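PDB 6PTM: uncharacterized protein, which probably works as an exo-acting carrageenase of glycoside hydrolase family GH42, cutting sugar units from the ends of carrageenan chains. Local coordinates for residues I694-T699 and V721-I726; P705-R710 and A731-S736; T756-K761 and Q766-S771. All blocks are in the same frame, centred on the assembly; numbering follows the deposited sequence.

Contact 1 of 3, residues I694-T699 and V721-I726; sequences ISIAET and VNIVNI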
loop_
_atom_site.group_PDB
_atom_site.type_symbol
_atom_site.label_atom_id
_atom_site.label_comp_id
_atom_site.label_asym_id
_atom_site.label_seq_id
_atom_site.Cartn_x
_atom_site.Cartn_y
_atom_site.Cartn_z
ATOM N N ILE A 694 -17.174 8.087 -21.573
ATOM C CA ILE A 694 -18.345 8.419 -20.716
ATOM C C ILE A 694 -17.915 9.654 -19.914
ATOM O O ILE A 694 -16.775 9.644 -19.361
ATOM C CB ILE A 694 -18.759 7.243 -19.800
ATOM C CG1 ILE A 694 -19.074 5.941 -20.549
ATOM C CG2 ILE A 694 -19.908 7.621 -18.893
ATOM C CD1 ILE A 694 -20.144 6.065 -21.619
ATOM N N SER A 695 -18.759 10.690 -19.858
ATOM C CA SER A 695 -18.525 11.906 -19.051
ATOM C C SER A 695 -19.315 11.800 -17.769
ATOM O O SER A 695 -20.495 11.381 -17.821
ATOM C CB SER A 695 -18.879 13.146 -19.792
ATOM O OG SER A 695 -18.095 13.153 -20.958
ATOM N N ILE A 696 -18.689 12.179 -16.665
ATOM C CA ILE A 696 -19.349 12.171 -15.331
ATOM C C ILE A 696 -19.226 13.547 -14.674
ATOM O O ILE A 696 -18.157 14.155 -14.692
ATOM C CB ILE A 696 -18.818 11.031 -14.444
ATOM C CG1 ILE A 696 -18.964 9.691 -15.169
ATOM C CG2 ILE A 696 -19.526 11.054 -13.107
ATOM C CD1 ILE A 696 -18.788 8.481 -14.308
ATOM N N ALA A 697 -20.345 14.008 -14.129
ATOM C CA ALA A 697 -20.432 15.160 -13.219
ATOM C C ALA A 697 -20.905 14.649 -11.857
ATOM O O ALA A 697 -21.803 13.804 -11.787
ATOM C CB ALA A 697 -21.391 16.194 -13.780
ATOM N N GLU A 698 -20.379 15.235 -10.798
ATOM C CA GLU A 698 -20.741 14.904 -9.407
ATOM C C GLU A 698 -21.294 16.150 -8.721
ATOM O O GLU A 698 -20.591 17.195 -8.748
ATOM C CB GLU A 698 -19.493 14.430 -8.676
ATOM C CG GLU A 698 -19.725 14.087 -7.225
ATOM C CD GLU A 698 -18.453 13.734 -6.462
ATOM O OE1 GLU A 698 -17.420 13.454 -7.122
ATOM O OE2 GLU A 698 -18.496 13.793 -5.206
ATOM N N THR A 699 -22.417 16.018 -8.022
ATOM C CA THR A 699 -22.881 17.061 -7.070
ATOM C C THR A 699 -22.932 16.461 -5.661
ATOM O O THR A 699 -23.287 15.283 -5.501
ATOM C CB THR A 699 -24.224 17.655 -7.520
ATOM O OG1 THR A 699 -25.140 16.567 -7.477
ATOM C CG2 THR A 699 -24.198 18.269 -8.900
ATOM N N VAL A 721 -17.668 1.210 -16.235
ATOM C CA VAL A 721 -17.422 2.446 -15.435
ATOM C C VAL A 721 -17.208 2.029 -13.987
ATOM O O VAL A 721 -18.056 1.301 -13.455
ATOM C CB VAL A 721 -18.591 3.429 -15.547
ATOM C CG1 VAL A 721 -18.361 4.663 -14.690
ATOM C CG2 VAL A 721 -18.856 3.797 -17.003
ATOM N N ASN A 722 -16.109 2.459 -13.381
ATOM C CA ASN A 722 -15.786 2.176 -11.971
ATOM C C ASN A 722 -15.921 3.490 -11.203
ATOM O O ASN A 722 -15.317 4.492 -11.636
ATOM C CB ASN A 722 -14.377 1.612 -11.861
ATOM C CG ASN A 722 -13.999 1.358 -10.417
ATOM O OD1 ASN A 722 -14.475 0.400 -9.832
ATOM N ND2 ASN A 722 -13.252 2.273 -9.826
ATOM N N ILE A 723 -16.694 3.510 -10.117
ATOM C CA ILE A 723 -16.854 4.742 -9.292
ATOM C C ILE A 723 -16.713 4.329 -7.845
ATOM O O ILE A 723 -17.404 3.366 -7.454
ATOM C CB ILE A 723 -18.191 5.457 -9.512
ATOM C CG1 ILE A 723 -18.554 5.601 -10.983
ATOM C CG2 ILE A 723 -18.154 6.797 -8.812
ATOM C CD1 ILE A 723 -19.953 6.177 -11.186
ATOM N N VAL A 724 -15.853 5.022 -7.096
ATOM C CA VAL A 724 -15.808 4.882 -5.619
ATOM C C VAL A 724 -16.002 6.270 -5.016
ATOM O O VAL A 724 -15.259 7.175 -5.366
ATOM C CB VAL A 724 -14.481 4.260 -5.157
ATOM C CG1 VAL A 724 -14.497 4.004 -3.666
ATOM C CG2 VAL A 724 -14.157 3.019 -5.950
ATOM N N ASN A 725 -16.965 6.409 -4.114
ATOM C CA ASN A 725 -17.164 7.672 -3.373
ATOM C C ASN A 725 -16.198 7.690 -2.185
ATOM O O ASN A 725 -16.464 7.002 -1.183
ATOM C CB ASN A 725 -18.612 7.865 -2.958
ATOM C CG ASN A 725 -18.850 9.230 -2.360
ATOM O OD1 ASN A 725 -17.985 10.106 -2.429
ATOM N ND2 ASN A 725 -20.031 9.434 -1.798
ATOM N N ILE A 726 -15.118 8.457 -2.324
ATOM C CA ILE A 726 -14.071 8.670 -1.286
ATOM C C ILE A 726 -14.539 9.846 -0.423
ATOM O O ILE A 726 -13.960 10.056 0.630
ATOM C CB ILE A 726 -12.702 8.968 -1.929
ATOM C CG1 ILE A 726 -12.316 7.939 -2.990
ATOM C CG2 ILE A 726 -11.621 9.044 -0.863
ATOM C CD1 ILE A 726 -11.098 8.356 -3.830
HETATM O O HOH W 1 -18.392 12.782 -2.699
#
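Ile694, Ile696, Val721 and Ile723 carry the apolar part of this contact. Val721 straddles the two isoleucines opposite it: with CG1 anti to its backbone N (chi1 178°), one methyl faces Ile696 and the other Ile694. CG1 meets the end of Ile696 tip to tip, 3.9 Å from CD1. CG2 packs against the side of Ile694, 4.1 Å from CG1, as the two side chains cross at an angle. Ile696 is extended, and its CD1 also reaches CD1 of Ile723 end-on at 4.1 Å. These side chains belong to two different sheets. The strands run in nearly the same direction, 18° apart, with their axes 10.2 Å from each other at the closest and no hydrogen bond between them, which is the face-to-face packing of a beta-sandwich. This is consistent with the small C-terminal beta domain found in GH42 enzymes. Further along the strands the contact turns polar and runs through a water, which donates one hydrogen to Glu698 OE2 and the other to Asn725 OD1, both at 2.7 Å. Both side chains are held firmly by other bonds. The Glu698 carboxylate also accepts from the backbone N of Gly706 and Cys707 and from Asn700 ND2, a set of donors likely to favour its negative charge. The Asn725 amide takes the N-H of Gly727 on OD1 and gives a hydrogen from ND2 to Ser729 O.

Contact 2 of 3, residues P705-R710 and A731-S736; sequences PGCEWR and ATVSMS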
loop_
_atom_site.group_PDB
_atom_site.type_symbol
_atom_site.label_atom_id
_atom_site.label_comp_id
_atom_site.label_asym_id
_atom_site.label_seq_id
_atom_site.Cartn_x
_atom_site.Cartn_y
_atom_site.Cartn_z
ATOM N N PRO A 705 -15.282 17.417 -5.321
ATOM C CA PRO A 705 -15.597 16.041 -5.697
ATOM C C PRO A 705 -14.994 15.029 -4.703
ATOM O O PRO A 705 -13.975 15.321 -4.089
ATOM C CB PRO A 705 -14.989 15.900 -7.093
ATOM C CG PRO A 705 -13.876 16.907 -7.125
ATOM C CD PRO A 705 -14.337 18.063 -6.247
ATOM N N GLY A 706 -15.659 13.876 -4.556
ATOM C CA GLY A 706 -15.139 12.699 -3.830
ATOM C C GLY A 706 -15.213 11.409 -4.631
ATOM O O GLY A 706 -14.722 10.394 -4.134
ATOM N N CYS A 707 -15.907 11.398 -5.772
ATOM C CA CYS A 707 -16.093 10.169 -6.576
ATOM C C CYS A 707 -14.937 10.041 -7.551
ATOM O O CYS A 707 -14.881 10.812 -8.547
ATOM C CB CYS A 707 -17.427 10.175 -7.303
ATOM S SG CYS A 707 -18.813 10.020 -6.165
ATOM N N GLU A 708 -14.023 9.115 -7.262
ATOM C CA GLU A 708 -12.965 8.764 -8.223
ATOM C C GLU A 708 -13.556 7.777 -9.217
ATOM O O GLU A 708 -14.036 6.733 -8.782
ATOM C CB GLU A 708 -11.776 8.125 -7.515
ATOM C CG GLU A 708 -10.569 8.039 -8.424
ATOM C CD GLU A 708 -9.484 7.106 -7.916
ATOM O OE1 GLU A 708 -9.675 5.856 -8.007
ATOM O OE2 GLU A 708 -8.503 7.630 -7.378
ATOM N N TRP A 709 -13.496 8.100 -10.501
ATOM C CA TRP A 709 -14.133 7.284 -11.559
ATOM C C TRP A 709 -13.140 6.945 -12.669
ATOM O O TRP A 709 -12.110 7.680 -12.821
ATOM C CB TRP A 709 -15.393 7.951 -12.074
ATOM C CG TRP A 709 -15.200 9.305 -12.650
ATOM C CD1 TRP A 709 -15.103 10.470 -11.966
ATOM C CD2 TRP A 709 -15.225 9.646 -14.041
ATOM N NE1 TRP A 709 -14.974 11.513 -12.844
ATOM C CE2 TRP A 709 -15.081 11.044 -14.124
ATOM C CE3 TRP A 709 -15.327 8.905 -15.217
ATOM C CZ2 TRP A 709 -15.071 11.722 -15.339
ATOM C CZ3 TRP A 709 -15.264 9.565 -16.425
ATOM C CH2 TRP A 709 -15.137 10.953 -16.482
ATOM N N ARG A 710 -13.392 5.814 -13.341
ATOM C CA ARG A 710 -12.557 5.298 -14.442
ATOM C C ARG A 710 -13.485 4.665 -15.466
ATOM O O ARG A 710 -14.562 4.212 -15.093
ATOM C CB ARG A 710 -11.562 4.248 -13.936
ATOM C CG ARG A 710 -10.576 4.740 -12.883
ATOM C CD ARG A 710 -9.598 5.812 -13.373
ATOM N NE ARG A 710 -8.684 6.221 -12.291
ATOM C CZ ARG A 710 -7.663 5.492 -11.831
ATOM N NH1 ARG A 710 -7.381 4.292 -12.339
ATOM N NH2 ARG A 710 -6.942 5.950 -10.819
ATOM N N ALA A 731 -23.001 11.635 -2.766
ATOM C CA ALA A 731 -22.728 12.284 -4.047
ATOM C C ALA A 731 -23.747 11.755 -5.051
ATOM O O ALA A 731 -24.072 10.565 -5.002
ATOM C CB ALA A 731 -21.294 11.981 -4.448
ATOM N N THR A 732 -24.238 12.625 -5.917
ATOM C CA THR A 732 -25.024 12.250 -7.110
ATOM C C THR A 732 -24.117 12.313 -8.335
ATOM O O THR A 732 -23.551 13.385 -8.593
ATOM C CB THR A 732 -26.226 13.179 -7.295
ATOM O OG1 THR A 732 -27.065 12.932 -6.174
ATOM C CG2 THR A 732 -26.927 12.927 -8.609
ATOM N N VAL A 733 -23.912 11.194 -9.028
ATOM C CA VAL A 733 -23.130 11.180 -10.293
ATOM C C VAL A 733 -24.133 11.273 -11.432
ATOM O O VAL A 733 -25.168 10.628 -11.381
ATOM C CB VAL A 733 -22.172 9.986 -10.469
ATOM C CG1 VAL A 733 -21.013 10.056 -9.487
ATOM C CG2 VAL A 733 -22.867 8.651 -10.371
ATOM N N SER A 734 -23.780 12.026 -12.456
ATOM C CA SER A 734 -24.568 12.125 -13.688
ATOM C C SER A 734 -23.672 11.751 -14.878
ATOM O O SER A 734 -22.583 12.349 -15.029
ATOM C CB SER A 734 -25.161 13.519 -13.782
ATOM O OG SER A 734 -25.815 13.573 -15.011
ATOM N N MET A 735 -24.095 10.790 -15.688
ATOM C CA MET A 735 -23.250 10.230 -16.783
ATOM C C MET A 735 -23.854 10.554 -18.158
ATOM O O MET A 735 -25.073 10.541 -18.282
ATOM C CB MET A 735 -23.139 8.710 -16.644
ATOM C CG MET A 735 -22.507 8.257 -15.345
ATOM S SD MET A 735 -22.231 6.459 -15.395
ATOM C CE MET A 735 -23.891 5.904 -15.760
ATOM N N SER A 736 -23.019 10.844 -19.146
ATOM C CA SER A 736 -23.426 11.010 -20.556
ATOM C C SER A 736 -22.331 10.432 -21.439
ATOM O O SER A 736 -21.177 10.319 -20.979
ATOM C CB SER A 736 -23.695 12.453 -20.897
ATOM O OG SER A 736 -22.488 13.196 -20.773
#
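Cys707 and Ala731 bring two strands of different sheets together, their CA atoms 7.4 Å apart and no hydrogen bond passing between the backbones. The contact across the two segments runs through a single atom of Cys707, its SG. This sulfur stands anti to its own carbonyl carbon (chi1 -69°), which sends it across to Ala731 CB at 3.6 Å and to Val733 CG1 at 4.0 Å, so it touches two successive inward-facing residues of the facing strand. Val733 meets it with the methyl that lies anti to the carbonyl carbon, while CG2 sits in the crowded position between N and C. The carbonyl O of Cys707 lies in the plane of the Trp709 indole, at the ring edge. Glu708 takes the other face of its strand, where its carboxylate is hydrogen-bonded to His499 and Asn591; Arg710 NH2 adds a long charge contact to OE1, 3.9 Å away and well out of the guanidinium plane. The contact joins the inner faces of the sandwich's two sheets, strand 707-715 facing strand 731-737. Around it, Ile723 and Asn725 of strand 718-725 touch Cys707 from within its own sheet, and Ile758 and Leu760 of strand 757-760 flank Val733 in the other.

Contact 3 of 3, residues T756-K761 and Q766-S771; sequences TKIVLK and QLLEVS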
loop_
_atom_site.group_PDB
_atom_site.type_symbol
_atom_site.label_atom_id
_atom_site.label_comp_id
_atom_site.label_asym_id
_atom_site.label_seq_id
_atom_site.Cartn_x
_atom_site.Cartn_y
_atom_site.Cartn_z
ATOM N N THR A 756 -28.630 6.658 -15.511
ATOM C CA THR A 756 -27.536 7.606 -15.859
ATOM C C THR A 756 -27.283 8.561 -14.683
ATOM O O THR A 756 -26.225 9.241 -14.702
ATOM C CB THR A 756 -27.842 8.315 -17.179
ATOM O OG1 THR A 756 -29.009 9.087 -16.920
ATOM C CG2 THR A 756 -28.047 7.346 -18.331
ATOM N N LYS A 757 -28.154 8.564 -13.666
ATOM C CA LYS A 757 -27.966 9.379 -12.432
ATOM C C LYS A 757 -28.083 8.484 -11.200
ATOM O O LYS A 757 -29.047 7.745 -11.092
ATOM C CB LYS A 757 -28.976 10.520 -12.356
ATOM C CG LYS A 757 -28.705 11.625 -13.355
ATOM C CD LYS A 757 -29.584 12.886 -13.197
ATOM C CE LYS A 757 -29.555 13.450 -11.797
ATOM N NZ LYS A 757 -30.204 14.781 -11.727
ATOM N N ILE A 758 -27.060 8.486 -10.360
ATOM C CA ILE A 758 -26.894 7.514 -9.247
ATOM C C ILE A 758 -26.418 8.278 -8.020
ATOM O O ILE A 758 -25.537 9.126 -8.141
ATOM C CB ILE A 758 -25.888 6.398 -9.615
ATOM C CG1 ILE A 758 -26.287 5.643 -10.880
ATOM C CG2 ILE A 758 -25.690 5.438 -8.435
ATOM C CD1 ILE A 758 -25.172 4.709 -11.393
ATOM N N VAL A 759 -26.938 7.914 -6.867
ATOM C CA VAL A 759 -26.470 8.409 -5.555
ATOM C C VAL A 759 -25.487 7.394 -4.999
ATOM O O VAL A 759 -25.852 6.209 -4.886
ATOM C CB VAL A 759 -27.667 8.626 -4.620
ATOM C CG1 VAL A 759 -27.201 9.015 -3.233
ATOM C CG2 VAL A 759 -28.617 9.667 -5.190
ATOM N N LEU A 760 -24.267 7.831 -4.686
ATOM C CA LEU A 760 -23.314 6.976 -3.933
ATOM C C LEU A 760 -23.205 7.523 -2.513
ATOM O O LEU A 760 -22.826 8.681 -2.354
ATOM C CB LEU A 760 -21.928 6.960 -4.588
ATOM C CG LEU A 760 -21.790 6.254 -5.936
ATOM C CD1 LEU A 760 -22.244 7.147 -7.078
ATOM C CD2 LEU A 760 -20.336 5.840 -6.163
ATOM N N LYS A 761 -23.448 6.674 -1.539
ATOM C CA LYS A 761 -23.135 6.931 -0.119
ATOM C C LYS A 761 -21.620 6.900 0.012
ATOM O O LYS A 761 -20.926 6.327 -0.846
ATOM C CB LYS A 761 -23.806 5.899 0.794
ATOM C CG LYS A 761 -25.337 5.826 0.727
ATOM C CD LYS A 761 -25.899 4.704 1.632
ATOM N N GLN A 766 -19.541 1.622 -7.390
ATOM C CA GLN A 766 -20.386 1.282 -8.546
ATOM C C GLN A 766 -19.512 0.661 -9.637
ATOM O O GLN A 766 -18.402 1.179 -9.901
ATOM C CB GLN A 766 -21.124 2.508 -9.052
ATOM C CG GLN A 766 -22.230 2.942 -8.111
ATOM C CD GLN A 766 -23.429 2.039 -8.134
ATOM O OE1 GLN A 766 -23.752 1.423 -9.135
ATOM N NE2 GLN A 766 -24.154 2.037 -7.034
ATOM N N LEU A 767 -19.971 -0.453 -10.211
ATOM C CA LEU A 767 -19.303 -1.025 -11.406
ATOM C C LEU A 767 -20.406 -1.299 -12.427
ATOM O O LEU A 767 -21.232 -2.180 -12.207
ATOM C CB LEU A 767 -18.525 -2.284 -11.037
ATOM C CG LEU A 767 -17.660 -2.873 -12.149
ATOM C CD1 LEU A 767 -16.442 -2.014 -12.421
ATOM C CD2 LEU A 767 -17.244 -4.287 -11.782
ATOM N N LEU A 768 -20.398 -0.511 -13.481
ATOM C CA LEU A 768 -21.507 -0.363 -14.424
ATOM C C LEU A 768 -21.024 -0.693 -15.829
ATOM O O LEU A 768 -19.883 -0.320 -16.227
ATOM C CB LEU A 768 -21.978 1.084 -14.381
ATOM C CG LEU A 768 -22.411 1.615 -13.027
ATOM C CD1 LEU A 768 -22.636 3.128 -13.126
ATOM C CD2 LEU A 768 -23.673 0.925 -12.539
ATOM N N GLU A 769 -21.900 -1.376 -16.554
ATOM C CA GLU A 769 -21.803 -1.566 -18.002
ATOM C C GLU A 769 -22.711 -0.519 -18.666
ATOM O O GLU A 769 -23.928 -0.544 -18.425
ATOM C CB GLU A 769 -22.127 -3.016 -18.366
ATOM C CG GLU A 769 -21.957 -3.227 -19.857
ATOM C CD GLU A 769 -22.157 -4.663 -20.284
ATOM O OE1 GLU A 769 -22.879 -4.857 -21.221
ATOM O OE2 GLU A 769 -21.582 -5.562 -19.667
ATOM N N VAL A 770 -22.112 0.357 -19.463
ATOM C CA VAL A 770 -22.768 1.483 -20.173
ATOM C C VAL A 770 -22.687 1.186 -21.674
ATOM O O VAL A 770 -21.562 0.985 -22.179
ATOM C CB VAL A 770 -22.130 2.826 -19.762
ATOM C CG1 VAL A 770 -22.773 4.010 -20.461
ATOM C CG2 VAL A 770 -22.214 3.022 -18.253
ATOM N N SER A 771 -23.848 1.061 -22.335
ATOM C CA SER A 771 -24.006 0.798 -23.799
ATOM C C SER A 771 -24.395 2.106 -24.502
ATOM O O SER A 771 -25.229 2.850 -23.936
ATOM C CB SER A 771 -25.048 -0.264 -24.067
ATOM O OG SER A 771 -24.790 -1.445 -23.305
HETATM O O HOH W 2 -24.331 3.852 -4.751
#
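Gln766 is bent, with chi1 -72° followed by chi2 -73°, and the bend carries its amide back over Ile758 while its CG stays beside Leu760. Residues 756-761 and 766-771 form a beta-arch: the strands run at 163° to each other, but they lie in opposite sheets of the sandwich, their axes 10.5 Å apart, and share no hydrogen bond as a hairpin would. The glutamine crosses both partners at a slant. Its CG packs 4.0 Å from CD2 of Leu760, and its NE2 lies equally far from CG2 of Ile758. That same NE2 gives a hydrogen to a water at 2.9 Å, and the water donates in turn to Val759 O, 2.8 Å away, so the polar end of the side chain is tied to the facing backbone. Cutting Gln766 back to an alanine would remove the CG packing on Leu760 and is likely to leave the water on Val759 O without the N-H that now reaches it. Deeper between the sheets, the pairing becomes wholly apolar. Ile758, extended through chi2, reaches end-on for Leu768, and their CD1 methyls press together at 3.5 Å, closer than two such carbons usually come.

Overall arrangement
Along the chain, strand 694-700 opens contact 1 and strand 707-715 opens contact 2 before either is closed. Strand 718-725 then returns to close contact 1, and strand 731-737 closes contact 2, so the two loops cross and their centres lie 2 Å apart. Contact 3 follows in series, a short closure between 757-760 and 765-772. Each contact joins the three-stranded sheet (694-700, 731-737, 757-760) to the four-stranded one. Within the sheets the contacts are linked by backbone hydrogen bonds: Ala731 and Val733 pair with Leu760 and Ile758, and Val721 and Ile723 with Leu768 and Gln766. Together they form part of the interior between the two sheets.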